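Local coordinates for protein putative oxidoreductase YfjR (Streptomyces aurantiacus, PDB 4OQZ) that reduces imines to amines as an imine reductase, probably drawing the hydride from NADPH bound to its Rossmann-fold domain, at residues Q3-I8 / N59-L64. Sequence-based numbering, arbitrary orientation.
Sequences QSVTVI and NELVIL
T6, V7 and I8 pair in parallel with V62, I63 and L64, the short strand axes 4.6 Å apart at closest and inclined by 25°. This is the centre of a Rossmann-type sheet: strand 4-8 lies between strands 27-31 and 61-64 and runs on toward the glycine-rich turn, which in this family probably receives the dinucleotide. T6 hydrogen-bonds through N to L61 O at 3.2 Å and through O to I63 N at 2.7 Å. I8 N then donates to I63 O at 2.8 Å, almost straight on to the carbonyl, with 174° at the oxygen.

On the face bearing V5, V7 and I63, I63 is the main contact, with V5 and L61 beside it. Its CG1, anti to its own carbonyl carbon (chi1 -54°), reaches back to V5 CG2 at 3.9 Å, and V5 CG2 also meets L61 CD2. Helices 12-23 and 138-151 both pack against I63.

On the other face T6, V62, I8 and L64 gather. T6 and V62 stand side by side, while I8 extends CD1 to V62 CG1 at 3.8 Å. The hydroxyl of T6 hydrogen-bonds to A55 O of helix 52-57. Beside it lies the buried amide of N59, whose CG carbon is 3.6 Å from T6 OG1; the amide is probably modelled turned over. An alanine at N59 would probably leave a gap beside T6 and S4 and deprive their hydroxyls of a polar neighbour. In the last pair, I8 CB rests on L64 CD2 at 4.0 Å.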
loop_
_atom_site.group_PDB
_atom_site.type_symbol
_atom_site.label_atom_id
_atom_site.label_comp_id
_atom_site.label_asym_id
_atom_site.label_seq_id
_atom_site.Cartn_x
_atom_site.Cartn_y
_atom_site.Cartn_z
ATOM N N GLN A 3 12.206 25.945 27.726
ATOM C CA GLN A 3 13.260 25.768 28.729
ATOM C C GLN A 3 14.637 25.793 28.024
ATOM O O GLN A 3 14.937 26.787 27.376
ATOM C CB GLN A 3 13.010 24.470 29.528
ATOM C CG GLN A 3 13.521 24.500 30.976
ATOM C CD GLN A 3 12.812 23.501 31.871
ATOM O OE1 GLN A 3 12.259 23.853 32.919
ATOM N NE2 GLN A 3 12.813 22.227 31.489
ATOM N N SER A 4 15.451 24.724 28.119
ATOM C CA SER A 4 16.750 24.602 27.441
ATOM C C SER A 4 16.903 23.151 26.975
ATOM O O SER A 4 16.363 22.256 27.625
ATOM C CB SER A 4 17.889 24.999 28.376
ATOM O OG SER A 4 17.764 24.334 29.617
ATOM N N VAL A 5 17.597 22.914 25.832
ATOM C CA VAL A 5 17.756 21.562 25.240
ATOM C C VAL A 5 19.050 21.397 24.373
ATOM O O VAL A 5 19.564 22.380 23.833
ATOM C CB VAL A 5 16.473 21.227 24.414
ATOM C CG1 VAL A 5 16.355 22.124 23.178
ATOM C CG2 VAL A 5 16.361 19.738 24.062
ATOM N N THR A 6 19.525 20.148 24.195
ATOM C CA THR A 6 20.651 19.873 23.305
ATOM C C THR A 6 20.193 19.027 22.093
ATOM O O THR A 6 19.443 18.067 22.275
ATOM C CB THR A 6 21.773 19.170 24.050
ATOM O OG1 THR A 6 22.332 20.089 24.983
ATOM C CG2 THR A 6 22.867 18.682 23.117
ATOM N N VAL A 7 20.708 19.367 20.874
ATOM C CA VAL A 7 20.490 18.603 19.638
ATOM C C VAL A 7 21.869 18.187 19.076
ATOM O O VAL A 7 22.694 19.048 18.786
ATOM C CB VAL A 7 19.610 19.333 18.566
ATOM C CG1 VAL A 7 19.372 18.428 17.356
ATOM C CG2 VAL A 7 18.264 19.772 19.148
ATOM N N ILE A 8 22.118 16.867 18.963
ATOM C CA ILE A 8 23.346 16.301 18.386
ATOM C C ILE A 8 22.945 15.602 17.066
ATOM O O ILE A 8 22.017 14.799 17.061
ATOM C CB ILE A 8 24.102 15.367 19.376
ATOM C CG1 ILE A 8 24.530 16.160 20.640
ATOM C CG2 ILE A 8 25.317 14.699 18.696
ATOM C CD1 ILE A 8 25.051 15.390 21.826
ATOM N N ASN A 59 22.776 20.293 29.232
ATOM C CA ASN A 59 21.362 20.048 29.528
ATOM C C ASN A 59 21.056 18.630 29.958
ATOM O O ASN A 59 21.723 17.693 29.524
ATOM C CB ASN A 59 20.490 20.342 28.278
ATOM C CG ASN A 59 20.623 21.725 27.696
ATOM O OD1 ASN A 59 21.222 21.924 26.641
ATOM N ND2 ASN A 59 20.135 22.719 28.403
ATOM N N GLU A 60 19.973 18.474 30.737
ATOM C CA GLU A 60 19.450 17.173 31.174
ATOM C C GLU A 60 18.802 16.424 29.970
ATOM O O GLU A 60 18.916 15.196 29.893
ATOM C CB GLU A 60 18.437 17.359 32.316
ATOM C CG GLU A 60 18.161 16.085 33.109
ATOM C CD GLU A 60 16.711 15.811 33.469
ATOM O OE1 GLU A 60 15.970 16.776 33.770
ATOM O OE2 GLU A 60 16.326 14.619 33.491
ATOM N N LEU A 61 18.117 17.156 29.053
ATOM C CA LEU A 61 17.503 16.552 27.856
ATOM C C LEU A 61 18.425 16.682 26.642
ATOM O O LEU A 61 18.766 17.784 26.260
ATOM C CB LEU A 61 16.102 17.133 27.527
ATOM C CG LEU A 61 15.305 16.376 26.414
ATOM C CD1 LEU A 61 14.846 15.010 26.875
ATOM C CD2 LEU A 61 14.091 17.140 26.014
ATOM N N VAL A 62 18.842 15.547 26.063
ATOM C CA VAL A 62 19.735 15.497 24.898
ATOM C C VAL A 62 19.014 14.757 23.748
ATOM O O VAL A 62 18.672 13.569 23.875
ATOM C CB VAL A 62 21.107 14.858 25.241
ATOM C CG1 VAL A 62 21.987 14.719 24.005
ATOM C CG2 VAL A 62 21.827 15.658 26.317
ATOM N N ILE A 63 18.799 15.485 22.633
ATOM C CA ILE A 63 18.144 14.969 21.437
ATOM C C ILE A 63 19.201 14.487 20.458
ATOM O O ILE A 63 20.053 15.280 20.046
ATOM C CB ILE A 63 17.189 16.022 20.809
ATOM C CG1 ILE A 63 16.150 16.582 21.823
ATOM C CG2 ILE A 63 16.517 15.473 19.550
ATOM C CD1 ILE A 63 15.025 15.568 22.383
ATOM N N LEU A 64 19.169 13.185 20.114
ATOM C CA LEU A 64 20.117 12.605 19.155
ATOM C C LEU A 64 19.426 12.289 17.813
ATOM O O LEU A 64 18.407 11.604 17.779
ATOM C CB LEU A 64 20.810 11.355 19.696
ATOM C CG LEU A 64 21.540 11.507 21.013
ATOM C CD1 LEU A 64 21.311 10.323 21.870
ATOM C CD2 LEU A 64 23.023 11.758 20.788
#